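Local coordinates for UspA domain-containing protein (Pyrococcus horikoshii, PDB 2DUM) that is of unknown function but belongs to the universal stress protein A family, at residues F5-F10 with E116-I121; R20-F25 with E85-A90; K30-E35 with R92-R97. All coordinates share one frame; numbering follows the deposited sequence.

Contact 1: F5-F10 with E116-I121; sequences FRKVLF and ENVSLI
Strand 7-11, at the centre of the parallel sheet, meets its neighbour 120-124 here, near the start of both strands. Leu9 N donates to Leu120 O at 3.0 Å, coming from above the carbonyl plane. Ser119 bridges the two chain segments beside this bond. Ser119 OG lies between its own backbone N and carbonyl carbon (chi1 51°). There Ser119 OG accepts a hydrogen bond from Lys7 N at 2.9 Å and is also bonded to Met4 O. Ser119 N returns a weak bond to Lys7 O. Lys7 CG is anti to its backbone N (chi1 -175°), and the chain then bends at its end. Lys7 CD comes to 3.4 Å from Glu116 O. Lys7 NZ makes no contact with the Glu116 carboxylate and has a long, weak ion pair with Glu35. An alanine here would remove the chain beyond CB and would probably leave the backbone at Glu116 and Asn117 less well packed. Leu9 and Ile121 run side by side on one face of the sheet, Leu9 CD1 to Ile121 CD1 at 4.1 Å. Val8 and Leu120 do so on the other, Val8 CG1 lying 4.1 Å from Leu120 CB. Such adjacent parallel strands form the core of the Rossmann-like universal stress protein fold.

Contact 2: R20-F25 with E85-A90; sequences RAVEVF and EEVKRA
Val22 makes most of the contact between helix 16-28 and the last turns of helix 69-90. Its CB points toward the second helix, and the two methyls then fork to separate partners. CG1 is anti to the backbone N (chi1 170°). This puts Val22 CG1 3.9 Å from Ala90 CB, the nearest approach of the two segments. The same methyl also lies near the Glu86 carboxylate, with Val22 CG1 4.3 Å from Glu86 OE2. CG2 is anti to the carbonyl carbon. Val22 CG2 lies 4.3 Å from Val87 CG2, and it also packs on the ring of Phe10 in the sheet. Ala90 CB rests near the backbone of the first helix as well, 4.0 Å from Val22 O. Further along, Phe25 CD2 comes to 4.3 Å from Ala90 O, at an oblique angle to the ring. That ring stacks on Phe91, which follows the second helix. Val87 also packs on Val36 and Leu38 of strand 35-43, so the helix pair lies against the sheet. The short helix segments run in the same general direction, 31° apart, with axes 9.7 Å apart at closest approach. No hydrogen bond or salt bridge crosses between the segments. The contact therefore rests mainly on apolar packing of Val22 against Ala90 and Val87, and its patch is small and mostly buried.

Contact 3: K30-E35 with R92-R97; sequences KMEVGE and RAKNVR
This is a surface contact between two chain segments running side by side into neighbouring parallel strands. Residues 30-35 lead from helix 16-28 into strand 35-43. Residues 92-97 lead from helix 69-90 into strand 95-103. Two successive backbone N-H groups bind two successive carbonyls. Lys94 N donates to Val33 O at 2.9 Å from above the carbonyl plane. Asn95 N donates to Gly34 O at 2.9 Å, in the carbonyl plane but bent (136°). Glu35 pairs with Asn95 at the edge of the parallel sheet of the universal stress protein alpha/beta fold, where 95-103 is an outermost strand within the chain. Glu35 is fully extended, CG anti to the backbone N (chi1 178°). Glu35 OE1 forms a salt bridge with Arg97 NH2 at 3.2 Å, lying in the guanidinium plane at its edge. A single, almost straight N-H makes this bond (175°). At the other end, Lys30 lies alongside Arg92, Lys30 CG over one guanidinium face and 3.3 Å from Arg92 NH1. Arg92 NH2 itself is salt-bridged to Glu26. Glu32 crosses Lys94 at about a right angle, so that Glu32 OE2 touches Lys94 CD at 3.5 Å. Lys94 NZ remains 5.5 Å from Glu32 OE1, and no salt bridge forms.

How the contacts relate
The first segments come in chain order as 5-10, 20-25 and 30-35, followed by 85-90, 92-97 and 116-121. Contacts 2 and 3 therefore lie in sequence between the ends joined by contact 1. Contacts 1 and 3 belong to the same parallel sheet, with centres about 10 Å apart. Strand 35-43 lies between strands 7-11 and 95-103, and the backbones of 5-10 and 30-35 meet directly. Contact 2 pairs the helices that precede strands 35-43 and 95-103. Its centre is about 15 Å from that of contact 1 and 10 Å from that of contact 3. The three contacts together join sheet and helices in one alpha/beta domain. All three reach the second subunit, contact 2 through Phe25, which places them near the dimer interface.

Contact 1: F5-F10 with E116-I121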
ATOM      1  N   PHE A   5     -10.824  -4.237   3.567  1.00 36.51           N
ATOM      2  CA  PHE A   5     -11.422  -4.289   2.243  1.00 36.76           C
ATOM      3  C   PHE A   5     -12.922  -3.961   2.344  1.00 35.54           C
ATOM      4  O   PHE A   5     -13.705  -4.266   1.438  1.00 36.35           O
ATOM      5  CB  PHE A   5     -11.076  -5.633   1.489  1.00 38.24           C
ATOM      6  CG  PHE A   5      -9.552  -5.831   1.324  1.00 42.66           C
ATOM      7  CD1 PHE A   5      -8.887  -5.416   0.151  1.00 42.72           C
ATOM      8  CD2 PHE A   5      -8.745  -6.299   2.414  1.00 48.07           C
ATOM      9  CE1 PHE A   5      -7.513  -5.507  -0.003  1.00 39.63           C
ATOM     10  CE2 PHE A   5      -7.278  -6.377   2.284  1.00 42.43           C
ATOM     11  CZ  PHE A   5      -6.698  -5.975   1.057  1.00 42.57           C
ATOM     12  N   ARG A   6     -13.312  -3.285   3.418  1.00 33.47           N
ATOM     13  CA  ARG A   6     -14.721  -3.007   3.597  1.00 32.26           C
ATOM     14  C   ARG A   6     -15.261  -2.033   2.564  1.00 31.98           C
ATOM     15  O   ARG A   6     -16.438  -2.197   2.153  1.00 33.58           O
ATOM     16  CB  ARG A   6     -15.061  -2.540   4.991  1.00 30.38           C
ATOM     17  CG  ARG A   6     -14.602  -1.254   5.198  1.00 36.93           C
ATOM     18  CD  ARG A   6     -15.265  -0.623   6.384  1.00 49.84           C
ATOM     19  NE  ARG A   6     -14.732  -1.076   7.704  1.00 57.65           N
ATOM     20  CZ  ARG A   6     -13.670  -1.884   8.020  1.00 60.04           C
ATOM     21  NH1 ARG A   6     -12.771  -2.478   7.097  1.00 57.16           N
ATOM     22  NH2 ARG A   6     -13.528  -2.072   9.371  1.00 54.81           N
ATOM     23  N   LYS A   7     -14.448  -1.057   2.138  1.00 30.17           N
ATOM     24  CA  LYS A   7     -14.876  -0.101   1.179  1.00 29.27           C
ATOM     25  C   LYS A   7     -13.671   0.458   0.400  1.00 29.37           C
ATOM     26  O   LYS A   7     -13.259   1.590   0.492  1.00 27.82           O
ATOM     27  CB  LYS A   7     -15.662   0.980   1.876  1.00 29.13           C
ATOM     28  CG  LYS A   7     -16.285   2.025   0.864  1.00 33.13           C
ATOM     29  CD  LYS A   7     -16.614   3.326   1.590  1.00 42.56           C
ATOM     30  CE  LYS A   7     -17.956   3.254   2.313  1.00 46.58           C
ATOM     31  NZ  LYS A   7     -18.884   4.089   1.437  1.00 56.35           N
ATOM     32  N   VAL A   8     -13.029  -0.349  -0.371  1.00 29.58           N
ATOM     33  CA  VAL A   8     -11.825   0.193  -0.914  1.00 29.27           C
ATOM     34  C   VAL A   8     -12.155   1.141  -2.034  1.00 30.79           C
ATOM     35  O   VAL A   8     -13.240   1.010  -2.646  1.00 30.21           O
ATOM     36  CB  VAL A   8     -10.944  -0.957  -1.388  1.00 29.58           C
ATOM     37  CG1 VAL A   8     -11.031  -2.060  -0.370  1.00 25.87           C
ATOM     38  CG2 VAL A   8     -11.339  -1.425  -2.836  1.00 26.82           C
ATOM     39  N   LEU A   9     -11.238   2.080  -2.317  1.00 31.60           N
ATOM     40  CA  LEU A   9     -11.460   3.006  -3.442  1.00 33.43           C
ATOM     41  C   LEU A   9     -10.372   2.704  -4.363  1.00 35.65           C
ATOM     42  O   LEU A   9      -9.263   2.305  -3.940  1.00 38.08           O
ATOM     43  CB  LEU A   9     -11.254   4.447  -2.982  1.00 33.45           C
ATOM     44  CG  LEU A   9     -11.313   5.800  -3.723  1.00 30.48           C
ATOM     45  CD1 LEU A   9     -10.365   5.854  -4.769  1.00 29.21           C
ATOM     46  CD2 LEU A   9     -12.664   6.071  -4.324  1.00 30.93           C
ATOM     47  N   PHE A  10     -10.616   2.960  -5.620  1.00 36.72           N
ATOM     48  CA  PHE A  10      -9.736   2.452  -6.599  1.00 37.64           C
ATOM     49  C   PHE A  10      -9.970   3.310  -7.771  1.00 39.17           C
ATOM     50  O   PHE A  10     -11.005   3.202  -8.405  1.00 39.41           O
ATOM     51  CB  PHE A  10     -10.176   1.026  -6.963  1.00 38.46           C
ATOM     52  CG  PHE A  10      -9.490   0.513  -8.146  1.00 36.45           C
ATOM     53  CD1 PHE A  10      -9.984   0.745  -9.381  1.00 36.65           C
ATOM     54  CD2 PHE A  10      -8.293  -0.093  -8.031  1.00 39.43           C
ATOM     55  CE1 PHE A  10      -9.353   0.357 -10.488  1.00 36.74           C
ATOM     56  CE2 PHE A  10      -7.616  -0.501  -9.174  1.00 42.64           C
ATOM     57  CZ  PHE A  10      -8.182  -0.267 -10.409  1.00 40.37           C
ATOM     58  N   GLU A 116     -15.831   9.726   1.507  1.00 51.05           N
ATOM     59  CA  GLU A 116     -16.644   8.560   1.695  1.00 50.15           C
ATOM     60  C   GLU A 116     -16.195   7.650   2.788  1.00 48.78           C
ATOM     61  O   GLU A 116     -16.587   6.466   2.790  1.00 48.70           O
ATOM     62  CB  GLU A 116     -16.707   7.726   0.459  1.00 51.27           C
ATOM     63  CG  GLU A 116     -18.048   7.822  -0.127  1.00 55.84           C
ATOM     64  CD  GLU A 116     -18.136   9.156  -0.679  1.00 58.57           C
ATOM     65  OE1 GLU A 116     -16.994   9.654  -0.900  1.00 56.04           O
ATOM     66  OE2 GLU A 116     -19.280   9.681  -0.830  1.00 59.80           O
ATOM     67  N   ASN A 117     -15.398   8.193   3.699  1.00 46.39           N
ATOM     68  CA  ASN A 117     -14.802   7.440   4.728  1.00 44.83           C
ATOM     69  C   ASN A 117     -14.558   5.995   4.266  1.00 43.20           C
ATOM     70  O   ASN A 117     -15.253   5.036   4.660  1.00 43.61           O
ATOM     71  CB  ASN A 117     -15.615   7.527   5.983  1.00 44.91           C
ATOM     72  CG  ASN A 117     -14.824   7.051   7.159  1.00 51.71           C
ATOM     73  OD1 ASN A 117     -15.360   6.453   8.099  1.00 59.13           O
ATOM     74  ND2 ASN A 117     -13.496   7.231   7.085  1.00 56.16           N
ATOM     75  N   VAL A 118     -13.588   5.859   3.357  1.00 41.48           N
ATOM     76  CA  VAL A 118     -13.212   4.575   2.766  1.00 37.55           C
ATOM     77  C   VAL A 118     -12.182   3.892   3.657  1.00 37.40           C
ATOM     78  O   VAL A 118     -11.479   4.573   4.398  1.00 36.59           O
ATOM     79  CB  VAL A 118     -12.639   4.731   1.334  1.00 37.17           C
ATOM     80  CG1 VAL A 118     -13.438   5.615   0.567  1.00 35.45           C
ATOM     81  CG2 VAL A 118     -11.167   5.187   1.312  1.00 34.02           C
ATOM     82  N   SER A 119     -12.079   2.556   3.540  1.00 36.97           N
ATOM     83  CA  SER A 119     -11.206   1.743   4.392  1.00 36.58           C
ATOM     84  C   SER A 119      -9.797   1.794   3.916  1.00 35.06           C
ATOM     85  O   SER A 119      -8.920   1.795   4.749  1.00 36.81           O
ATOM     86  CB  SER A 119     -11.650   0.282   4.441  1.00 36.82           C
ATOM     87  OG  SER A 119     -11.820  -0.162   3.125  1.00 36.78           O
ATOM     88  N   LEU A 120      -9.622   1.843   2.603  1.00 32.46           N
ATOM     89  CA  LEU A 120      -8.382   1.686   1.932  1.00 30.85           C
ATOM     90  C   LEU A 120      -8.447   2.474   0.668  1.00 31.94           C
ATOM     91  O   LEU A 120      -9.531   2.651   0.104  1.00 31.52           O
ATOM     92  CB  LEU A 120      -8.212   0.253   1.494  1.00 29.14           C
ATOM     93  CG  LEU A 120      -6.860  -0.090   0.879  1.00 28.38           C
ATOM     94  CD1 LEU A 120      -5.677   0.458   1.654  1.00 27.35           C
ATOM     95  CD2 LEU A 120      -6.627  -1.548   0.876  1.00 25.29           C
ATOM     96  N   ILE A 121      -7.287   2.936   0.182  1.00 33.79           N
ATOM     97  CA  ILE A 121      -7.209   3.244  -1.254  1.00 35.48           C
ATOM     98  C   ILE A 121      -6.267   2.297  -1.966  1.00 36.75           C
ATOM     99  O   ILE A 121      -5.235   1.944  -1.392  1.00 38.03           O
ATOM    100  CB  ILE A 121      -7.129   4.768  -1.696  1.00 33.96           C
ATOM    101  CG1 ILE A 121      -6.006   4.913  -2.653  1.00 36.57           C
ATOM    102  CG2 ILE A 121      -6.875   5.758  -0.619  1.00 33.15           C
ATOM    103  CD1 ILE A 121      -6.343   5.649  -3.893  1.00 40.80           C
TER

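Contact 2: R20-F25 with E85-A90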
ATOM      1  N   ARG A  20      -4.335  -3.671 -15.908  1.00 59.54           N
ATOM      2  CA  ARG A  20      -3.445  -4.647 -15.366  1.00 58.14           C
ATOM      3  C   ARG A  20      -3.573  -4.758 -13.860  1.00 56.78           C
ATOM      4  O   ARG A  20      -3.650  -5.863 -13.289  1.00 56.06           O
ATOM      5  CB  ARG A  20      -2.034  -4.288 -15.753  1.00 58.92           C
ATOM      6  CG  ARG A  20      -1.477  -5.060 -16.994  1.00 61.99           C
ATOM      7  CD  ARG A  20      -1.786  -6.618 -17.105  1.00 65.64           C
ATOM      8  NE  ARG A  20      -1.193  -7.546 -16.092  1.00 67.91           N
ATOM      9  CZ  ARG A  20      -1.440  -8.879 -15.996  1.00 66.88           C
ATOM     10  NH1 ARG A  20      -2.274  -9.523 -16.833  1.00 64.54           N
ATOM     11  NH2 ARG A  20      -0.835  -9.595 -15.044  1.00 67.13           N
ATOM     12  N   ALA A  21      -3.627  -3.614 -13.197  1.00 55.99           N
ATOM     13  CA  ALA A  21      -3.689  -3.624 -11.731  1.00 55.05           C
ATOM     14  C   ALA A  21      -4.865  -4.422 -11.317  1.00 54.52           C
ATOM     15  O   ALA A  21      -4.819  -5.165 -10.344  1.00 53.93           O
ATOM     16  CB  ALA A  21      -3.779  -2.323 -11.222  1.00 54.36           C
ATOM     17  N   VAL A  22      -5.901  -4.317 -12.131  1.00 55.29           N
ATOM     18  CA  VAL A  22      -7.157  -5.055 -11.905  1.00 55.71           C
ATOM     19  C   VAL A  22      -6.992  -6.572 -12.065  1.00 56.19           C
ATOM     20  O   VAL A  22      -7.398  -7.308 -11.138  1.00 57.47           O
ATOM     21  CB  VAL A  22      -8.346  -4.503 -12.741  1.00 55.61           C
ATOM     22  CG1 VAL A  22      -9.521  -5.406 -12.675  1.00 54.60           C
ATOM     23  CG2 VAL A  22      -8.780  -3.141 -12.240  1.00 56.47           C
ATOM     24  N   GLU A  23      -6.387  -7.066 -13.160  1.00 55.56           N
ATOM     25  CA  GLU A  23      -5.994  -8.515 -13.183  1.00 55.61           C
ATOM     26  C   GLU A  23      -5.173  -8.882 -11.951  1.00 53.64           C
ATOM     27  O   GLU A  23      -5.541  -9.785 -11.164  1.00 53.07           O
ATOM     28  CB  GLU A  23      -5.170  -8.879 -14.406  1.00 56.40           C
ATOM     29  CG  GLU A  23      -6.007  -8.930 -15.662  1.00 64.48           C
ATOM     30  CD  GLU A  23      -5.286  -8.355 -16.922  1.00 74.36           C
ATOM     31  OE1 GLU A  23      -4.431  -7.422 -16.835  1.00 77.56           O
ATOM     32  OE2 GLU A  23      -5.603  -8.821 -18.039  1.00 78.18           O
ATOM     33  N   VAL A  24      -4.074  -8.149 -11.761  1.00 51.02           N
ATOM     34  CA  VAL A  24      -3.172  -8.515 -10.709  1.00 48.23           C
ATOM     35  C   VAL A  24      -3.967  -8.633  -9.425  1.00 47.67           C
ATOM     36  O   VAL A  24      -3.776  -9.610  -8.751  1.00 47.30           O
ATOM     37  CB  VAL A  24      -2.090  -7.501 -10.541  1.00 48.42           C
ATOM     38  CG1 VAL A  24      -1.019  -8.076  -9.740  1.00 45.48           C
ATOM     39  CG2 VAL A  24      -1.596  -7.086 -11.885  1.00 46.67           C
ATOM     40  N   PHE A  25      -4.875  -7.687  -9.101  1.00 46.02           N
ATOM     41  CA  PHE A  25      -5.579  -7.797  -7.858  1.00 44.83           C
ATOM     42  C   PHE A  25      -6.342  -9.041  -7.949  1.00 47.04           C
ATOM     43  O   PHE A  25      -6.361  -9.836  -7.009  1.00 47.48           O
ATOM     44  CB  PHE A  25      -6.546  -6.702  -7.658  1.00 43.09           C
ATOM     45  CG  PHE A  25      -7.127  -6.670  -6.263  1.00 42.08           C
ATOM     46  CD1 PHE A  25      -6.364  -6.329  -5.176  1.00 39.69           C
ATOM     47  CD2 PHE A  25      -8.459  -6.943  -6.021  1.00 43.00           C
ATOM     48  CE1 PHE A  25      -6.900  -6.304  -3.882  1.00 38.15           C
ATOM     49  CE2 PHE A  25      -9.000  -6.887  -4.674  1.00 40.68           C
ATOM     50  CZ  PHE A  25      -8.202  -6.592  -3.633  1.00 36.53           C
ATOM     51  N   GLU A  85     -18.772  -3.403 -13.773  1.00 67.42           N
ATOM     52  CA  GLU A  85     -19.158  -4.757 -13.429  1.00 67.03           C
ATOM     53  C   GLU A  85     -18.071  -5.857 -13.566  1.00 65.54           C
ATOM     54  O   GLU A  85     -18.284  -6.957 -13.084  1.00 65.62           O
ATOM     55  CB  GLU A  85     -20.532  -5.132 -14.037  1.00 67.32           C
ATOM     56  CG  GLU A  85     -21.272  -6.380 -13.394  1.00 69.94           C
ATOM     57  CD  GLU A  85     -21.930  -6.189 -11.955  1.00 79.02           C
ATOM     58  OE1 GLU A  85     -22.524  -5.088 -11.599  1.00 77.88           O
ATOM     59  OE2 GLU A  85     -21.859  -7.217 -11.193  1.00 80.49           O
ATOM     60  N   GLU A  86     -16.913  -5.571 -14.143  1.00 63.74           N
ATOM     61  CA  GLU A  86     -15.809  -6.576 -14.082  1.00 63.34           C
ATOM     62  C   GLU A  86     -14.772  -6.339 -12.896  1.00 61.31           C
ATOM     63  O   GLU A  86     -14.172  -7.279 -12.292  1.00 60.96           O
ATOM     64  CB  GLU A  86     -15.196  -6.831 -15.487  1.00 64.00           C
ATOM     65  CG  GLU A  86     -13.645  -6.777 -15.625  1.00 69.34           C
ATOM     66  CD  GLU A  86     -13.042  -5.426 -16.148  1.00 75.92           C
ATOM     67  OE1 GLU A  86     -13.799  -4.437 -16.333  1.00 78.60           O
ATOM     68  OE2 GLU A  86     -11.786  -5.351 -16.361  1.00 78.65           O
ATOM     69  N   VAL A  87     -14.606  -5.089 -12.518  1.00 58.25           N
ATOM     70  CA  VAL A  87     -13.987  -4.825 -11.236  1.00 56.09           C
ATOM     71  C   VAL A  87     -14.697  -5.468  -9.978  1.00 55.59           C
ATOM     72  O   VAL A  87     -14.058  -6.083  -9.107  1.00 55.96           O
ATOM     73  CB  VAL A  87     -13.822  -3.346 -11.092  1.00 55.29           C
ATOM     74  CG1 VAL A  87     -13.230  -3.027  -9.733  1.00 52.35           C
ATOM     75  CG2 VAL A  87     -13.025  -2.878 -12.262  1.00 52.81           C
ATOM     76  N   LYS A  88     -16.006  -5.301  -9.898  1.00 53.62           N
ATOM     77  CA  LYS A  88     -16.763  -5.836  -8.829  1.00 52.57           C
ATOM     78  C   LYS A  88     -16.374  -7.283  -8.775  1.00 50.34           C
ATOM     79  O   LYS A  88     -16.105  -7.873  -7.717  1.00 50.03           O
ATOM     80  CB  LYS A  88     -18.245  -5.694  -9.165  1.00 52.93           C
ATOM     81  CG  LYS A  88     -19.146  -6.230  -8.032  1.00 54.98           C
ATOM     82  CD  LYS A  88     -20.664  -6.013  -8.231  1.00 55.03           C
ATOM     83  CE  LYS A  88     -21.405  -6.754  -7.121  1.00 57.11           C
ATOM     84  NZ  LYS A  88     -22.896  -6.536  -7.191  1.00 61.53           N
ATOM     85  N   ARG A  89     -16.289  -7.836  -9.961  1.00 48.40           N
ATOM     86  CA  ARG A  89     -16.022  -9.250 -10.124  1.00 47.24           C
ATOM     87  C   ARG A  89     -14.586  -9.641  -9.862  1.00 46.09           C
ATOM     88  O   ARG A  89     -14.319 -10.794  -9.526  1.00 45.35           O
ATOM     89  CB  ARG A  89     -16.385  -9.689 -11.546  1.00 48.12           C
ATOM     90  CG  ARG A  89     -16.741 -11.154 -11.685  1.00 47.67           C
ATOM     91  CD  ARG A  89     -17.091 -11.562 -13.089  1.00 45.64           C
ATOM     92  NE  ARG A  89     -16.825 -12.987 -13.092  1.00 50.69           N
ATOM     93  CZ  ARG A  89     -15.706 -13.551 -13.552  1.00 52.14           C
ATOM     94  NH1 ARG A  89     -14.784 -12.779 -14.121  1.00 56.78           N
ATOM     95  NH2 ARG A  89     -15.507 -14.883 -13.452  1.00 50.24           N
ATOM     96  N   ALA A  90     -13.654  -8.705 -10.038  1.00 45.10           N
ATOM     97  CA  ALA A  90     -12.242  -9.008  -9.659  1.00 43.95           C
ATOM     98  C   ALA A  90     -11.928  -8.825  -8.160  1.00 41.24           C
ATOM     99  O   ALA A  90     -11.409  -9.709  -7.458  1.00 41.66           O
ATOM    100  CB  ALA A  90     -11.301  -8.165 -10.497  1.00 45.27           C
TER

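Contact 3: K30-E35 with R92-R97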
ATOM      1  N   LYS A  30      -7.500 -13.056  -2.970  1.00 47.77           N
ATOM      2  CA  LYS A  30      -8.720 -13.858  -2.805  1.00 47.47           C
ATOM      3  C   LYS A  30      -9.762 -13.506  -1.727  1.00 46.37           C
ATOM      4  O   LYS A  30     -10.788 -14.177  -1.597  1.00 46.74           O
ATOM      5  CB  LYS A  30      -8.396 -15.345  -2.823  1.00 47.77           C
ATOM      6  CG  LYS A  30      -8.416 -15.847  -4.248  1.00 51.07           C
ATOM      7  CD  LYS A  30      -7.925 -17.289  -4.371  1.00 56.53           C
ATOM      8  CE  LYS A  30      -6.929 -17.358  -5.528  1.00 61.47           C
ATOM      9  NZ  LYS A  30      -5.677 -16.567  -5.193  1.00 66.24           N
ATOM     10  N   MET A  31      -9.544 -12.446  -0.972  1.00 46.04           N
ATOM     11  CA  MET A  31     -10.443 -12.111   0.160  1.00 45.60           C
ATOM     12  C   MET A  31     -11.574 -11.302  -0.464  1.00 46.90           C
ATOM     13  O   MET A  31     -11.530 -10.944  -1.695  1.00 46.86           O
ATOM     14  CB  MET A  31      -9.742 -11.300   1.278  1.00 45.31           C
ATOM     15  CG  MET A  31      -8.411 -11.873   1.795  1.00 43.16           C
ATOM     16  SD  MET A  31      -7.903 -11.081   3.257  1.00 44.55           S
ATOM     17  CE  MET A  31      -8.047  -9.408   2.787  1.00 38.57           C
ATOM     18  N   GLU A  32     -12.606 -11.016   0.315  1.00 46.66           N
ATOM     19  CA  GLU A  32     -13.691 -10.436  -0.366  1.00 47.49           C
ATOM     20  C   GLU A  32     -13.925  -9.006   0.110  1.00 46.95           C
ATOM     21  O   GLU A  32     -14.121  -8.714   1.302  1.00 48.69           O
ATOM     22  CB  GLU A  32     -14.857 -11.377  -0.282  1.00 48.35           C
ATOM     23  CG  GLU A  32     -15.822 -11.043   0.809  1.00 56.65           C
ATOM     24  CD  GLU A  32     -17.288 -11.350   0.389  1.00 67.73           C
ATOM     25  OE1 GLU A  32     -18.024 -11.898   1.281  1.00 69.05           O
ATOM     26  OE2 GLU A  32     -17.670 -11.055  -0.815  1.00 67.49           O
ATOM     27  N   VAL A  33     -13.765  -8.105  -0.829  1.00 45.79           N
ATOM     28  CA  VAL A  33     -14.049  -6.679  -0.678  1.00 44.86           C
ATOM     29  C   VAL A  33     -15.568  -6.403  -0.316  1.00 45.16           C
ATOM     30  O   VAL A  33     -16.435  -7.156  -0.783  1.00 46.11           O
ATOM     31  CB  VAL A  33     -13.674  -6.055  -2.033  1.00 44.69           C
ATOM     32  CG1 VAL A  33     -13.628  -4.603  -1.953  1.00 44.95           C
ATOM     33  CG2 VAL A  33     -12.329  -6.641  -2.539  1.00 41.82           C
ATOM     34  N   GLY A  34     -15.885  -5.408   0.543  1.00 44.42           N
ATOM     35  CA  GLY A  34     -17.272  -5.039   0.913  1.00 43.40           C
ATOM     36  C   GLY A  34     -17.810  -4.296  -0.294  1.00 43.71           C
ATOM     37  O   GLY A  34     -18.476  -4.888  -1.137  1.00 44.16           O
ATOM     38  N   GLU A  35     -17.458  -3.013  -0.438  1.00 43.80           N
ATOM     39  CA  GLU A  35     -17.794  -2.171  -1.607  1.00 42.91           C
ATOM     40  C   GLU A  35     -16.547  -1.605  -2.259  1.00 40.60           C
ATOM     41  O   GLU A  35     -15.627  -1.194  -1.613  1.00 40.19           O
ATOM     42  CB  GLU A  35     -18.663  -1.041  -1.085  1.00 42.13           C
ATOM     43  CG  GLU A  35     -19.200   0.120  -2.040  1.00 44.98           C
ATOM     44  CD  GLU A  35     -20.029   1.192  -1.140  1.00 48.27           C
ATOM     45  OE1 GLU A  35     -20.278   2.363  -1.561  1.00 54.98           O
ATOM     46  OE2 GLU A  35     -20.398   0.876   0.057  1.00 54.29           O
ATOM     47  N   ARG A  92     -13.773  -9.287  -6.115  1.00 29.66           N
ATOM     48  CA  ARG A  92     -14.616 -10.231  -5.453  1.00 29.60           C
ATOM     49  C   ARG A  92     -15.381  -9.461  -4.453  1.00 27.49           C
ATOM     50  O   ARG A  92     -15.522  -9.823  -3.345  1.00 26.98           O
ATOM     51  CB  ARG A  92     -13.798 -11.313  -4.751  1.00 30.78           C
ATOM     52  CG  ARG A  92     -12.896 -11.871  -5.722  1.00 35.83           C
ATOM     53  CD  ARG A  92     -11.594 -12.225  -5.183  1.00 42.48           C
ATOM     54  NE  ARG A  92     -11.532 -13.679  -5.272  1.00 50.92           N
ATOM     55  CZ  ARG A  92     -11.062 -14.374  -6.325  1.00 53.11           C
ATOM     56  NH1 ARG A  92     -11.068 -15.713  -6.283  1.00 55.44           N
ATOM     57  NH2 ARG A  92     -10.570 -13.761  -7.408  1.00 51.01           N
ATOM     58  N   ALA A  93     -15.953  -8.411  -4.941  1.00 27.47           N
ATOM     59  CA  ALA A  93     -16.609  -7.396  -4.176  1.00 27.38           C
ATOM     60  C   ALA A  93     -18.071  -7.816  -3.870  1.00 28.03           C
ATOM     61  O   ALA A  93     -18.743  -8.299  -4.775  1.00 29.41           O
ATOM     62  CB  ALA A  93     -16.579  -6.132  -5.088  1.00 26.18           C
ATOM     63  N   LYS A  94     -18.616  -7.647  -2.673  1.00 28.00           N
ATOM     64  CA  LYS A  94     -20.058  -7.664  -2.624  1.00 29.79           C
ATOM     65  C   LYS A  94     -20.739  -6.469  -3.396  1.00 31.49           C
ATOM     66  O   LYS A  94     -21.832  -6.703  -3.874  1.00 34.00           O
ATOM     67  CB  LYS A  94     -20.596  -7.683  -1.227  1.00 29.37           C
ATOM     68  CG  LYS A  94     -19.651  -8.172  -0.190  1.00 34.69           C
ATOM     69  CD  LYS A  94     -20.318  -9.232   0.683  1.00 40.06           C
ATOM     70  CE  LYS A  94     -21.092  -8.579   1.805  1.00 46.07           C
ATOM     71  NZ  LYS A  94     -20.596  -7.192   2.332  1.00 48.16           N
ATOM     72  N   ASN A  95     -20.184  -5.230  -3.516  1.00 31.12           N
ATOM     73  CA  ASN A  95     -20.884  -4.087  -4.224  1.00 30.87           C
ATOM     74  C   ASN A  95     -19.964  -3.153  -4.893  1.00 33.51           C
ATOM     75  O   ASN A  95     -18.814  -2.998  -4.514  1.00 34.87           O
ATOM     76  CB  ASN A  95     -21.718  -3.204  -3.341  1.00 27.50           C
ATOM     77  CG  ASN A  95     -22.786  -3.964  -2.673  1.00 28.99           C
ATOM     78  OD1 ASN A  95     -22.664  -4.312  -1.489  1.00 27.18           O
ATOM     79  ND2 ASN A  95     -23.848  -4.318  -3.433  1.00 26.85           N
ATOM     80  N   VAL A  96     -20.478  -2.465  -5.882  1.00 35.86           N
ATOM     81  CA  VAL A  96     -19.641  -1.592  -6.663  1.00 37.82           C
ATOM     82  C   VAL A  96     -20.371  -0.224  -6.737  1.00 39.83           C
ATOM     83  O   VAL A  96     -21.569  -0.089  -6.362  1.00 42.13           O
ATOM     84  CB  VAL A  96     -19.476  -2.211  -8.055  1.00 37.54           C
ATOM     85  CG1 VAL A  96     -20.335  -1.504  -9.036  1.00 37.90           C
ATOM     86  CG2 VAL A  96     -18.052  -2.168  -8.537  1.00 38.43           C
ATOM     87  N   ARG A  97     -19.657   0.810  -7.150  1.00 40.71           N
ATOM     88  CA  ARG A  97     -20.304   1.996  -7.666  1.00 41.38           C
ATOM     89  C   ARG A  97     -19.336   2.761  -8.498  1.00 42.30           C
ATOM     90  O   ARG A  97     -18.220   2.324  -8.717  1.00 42.67           O
ATOM     91  CB  ARG A  97     -20.802   2.901  -6.583  1.00 41.01           C
ATOM     92  CG  ARG A  97     -19.937   3.082  -5.440  1.00 41.95           C
ATOM     93  CD  ARG A  97     -20.872   3.726  -4.462  1.00 44.98           C
ATOM     94  NE  ARG A  97     -20.816   5.164  -4.563  1.00 49.06           N
ATOM     95  CZ  ARG A  97     -20.502   5.968  -3.538  1.00 53.42           C
ATOM     96  NH1 ARG A  97     -20.431   7.279  -3.817  1.00 56.16           N
ATOM     97  NH2 ARG A  97     -20.272   5.505  -2.252  1.00 50.29           N
TER